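Local coordinates for protein Trypsin/chymotrypsin inhibitor (Alocasia macrorrhizos, PDB 5YCZ) that inhibits the serine proteases trypsin and alpha-chymotrypsin as a homodimeric plant Kunitz-type inhibitor, at residues V4-V7 against D8-L12. Sequence-based numbering, arbitrary orientation.
Sequences VLDV and DGNEL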
loop_
_atom_site.group_PDB
_atom_site.type_symbol
_atom_site.label_atom_id
_atom_site.label_comp_id
_atom_site.label_asym_id
_atom_site.label_seq_id
_atom_site.Cartn_x
_atom_site.Cartn_y
_atom_site.Cartn_z
ATOM N N VAL A 4 -17.299 12.119 3.123
ATOM C CA VAL A 4 -17.790 10.778 3.397
ATOM C C VAL A 4 -17.549 10.495 4.877
ATOM O O VAL A 4 -16.590 10.992 5.468
ATOM C CB VAL A 4 -17.079 9.778 2.456
ATOM C CG1 VAL A 4 -17.584 8.368 2.656
ATOM C CG2 VAL A 4 -17.253 10.224 0.994
ATOM N N LEU A 5 -18.431 9.733 5.503
ATOM C CA LEU A 5 -18.305 9.428 6.920
ATOM C C LEU A 5 -18.285 7.924 7.161
ATOM O O LEU A 5 -18.847 7.142 6.379
ATOM C CB LEU A 5 -19.459 10.041 7.724
ATOM C CG LEU A 5 -19.949 11.415 7.279
ATOM C CD1 LEU A 5 -21.207 11.807 8.049
ATOM C CD2 LEU A 5 -18.840 12.447 7.453
ATOM N N ASP A 6 -17.665 7.530 8.277
ATOM C CA ASP A 6 -17.618 6.132 8.676
ATOM C C ASP A 6 -18.880 5.799 9.468
ATOM O O ASP A 6 -19.816 6.596 9.541
ATOM C CB ASP A 6 -16.329 5.831 9.450
ATOM C CG ASP A 6 -16.045 6.838 10.551
ATOM O OD1 ASP A 6 -17.013 7.367 11.135
ATOM O OD2 ASP A 6 -14.852 7.093 10.840
ATOM N N VAL A 7 -18.938 4.595 10.043
ATOM C CA VAL A 7 -20.067 4.231 10.898
ATOM C C VAL A 7 -20.129 5.152 12.110
ATOM O O VAL A 7 -21.213 5.442 12.635
ATOM C CB VAL A 7 -19.948 2.749 11.309
ATOM C CG1 VAL A 7 -20.466 1.813 10.201
ATOM C CG2 VAL A 7 -18.489 2.439 11.634
ATOM N N ASP A 8 -18.973 5.653 12.549
ATOM C CA ASP A 8 -18.841 6.534 13.702
ATOM C C ASP A 8 -19.083 8.003 13.364
ATOM O O ASP A 8 -18.730 8.878 14.167
ATOM C CB ASP A 8 -17.442 6.383 14.323
ATOM C CG ASP A 8 -17.153 4.968 14.791
ATOM O OD1 ASP A 8 -18.109 4.269 15.186
ATOM O OD2 ASP A 8 -15.970 4.556 14.757
ATOM N N GLY A 9 -19.648 8.301 12.200
ATOM C CA GLY A 9 -19.891 9.680 11.818
ATOM C C GLY A 9 -18.654 10.491 11.462
ATOM O O GLY A 9 -18.766 11.470 10.720
ATOM N N ASN A 10 -17.482 10.106 11.981
ATOM C CA ASN A 10 -16.239 10.815 11.690
ATOM C C ASN A 10 -15.983 10.860 10.189
ATOM O O ASN A 10 -16.505 10.055 9.417
ATOM C CB ASN A 10 -15.046 10.137 12.364
ATOM C CG ASN A 10 -15.086 10.229 13.868
ATOM O OD1 ASN A 10 -16.116 9.961 14.496
ATOM N ND2 ASN A 10 -13.950 10.603 14.465
ATOM N N GLU A 11 -15.143 11.802 9.780
ATOM C CA GLU A 11 -14.809 11.912 8.372
ATOM C C GLU A 11 -13.856 10.787 7.960
ATOM O O GLU A 11 -13.397 9.985 8.782
ATOM C CB GLU A 11 -14.191 13.276 8.075
ATOM C CG GLU A 11 -15.086 14.446 8.430
ATOM C CD GLU A 11 -14.441 15.777 8.106
ATOM O OE1 GLU A 11 -13.272 15.988 8.509
ATOM O OE2 GLU A 11 -15.102 16.608 7.446
ATOM N N LEU A 12 -13.562 10.740 6.656
ATOM C CA LEU A 12 -12.691 9.724 6.065
ATOM C C LEU A 12 -11.306 10.328 5.920
ATOM O O LEU A 12 -11.036 11.067 4.973
ATOM C CB LEU A 12 -13.217 9.254 4.712
ATOM C CG LEU A 12 -13.744 7.821 4.658
ATOM C CD1 LEU A 12 -14.823 7.630 5.714
ATOM C CD2 LEU A 12 -14.268 7.446 3.280
#
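Asp6 swings its carboxylate back over the inside of a type I beta turn, Asp6 to Gly9, that reverses the chain in the N-terminal loop of this beta-trefoil, ahead of strand 18-22. Its CG sits between the backbone N and the carbonyl carbon (chi1 48°), which brings OD1 in close to backbone nitrogens of the turn and of the residue after it: OD1 is 3.0 Å from Asp8 N and 2.9 Å from Asn10 N. The other oxygen, OD2, rests against CB of Asn10, and the two side chains pass each other at a slant. Backbone nitrogens this close may help to stabilise a negative charge on Asp6, although the carboxylate of Asp8, with OD2 4.7 Å from Asp6 OD1, may work against it.

Two backbone hydrogen bonds tie the loop together. Gly9 N reaches Asp6 O at 3.2 Å, coming from above the carbonyl plane, and Gly9 carries the positive phi with which the chain leaves the turn. Asp6 N then gives a straighter bond to Asn10 O, 3.0 Å long. The same carbonyl oxygen also receives a CA-H...O contact from Leu5, whose side chain folds over Gly9 O, CB and CD2 each lying 3.4 Å from it.

At the open end of the loop the contact turns apolar. Val4 and Leu12 meet through their methyl groups and both also pack on Phe178 of strand 176-180, while Leu12 and Asp6 touch Tyr18 of strand 18-22; the loop thus lies against two neighbouring strands of one antiparallel sheet. Leu12 divides its branches: CD1 lies beside the Leu5 carbonyl carbon, and CD2 presses on Val4 CG1 at 3.5 Å.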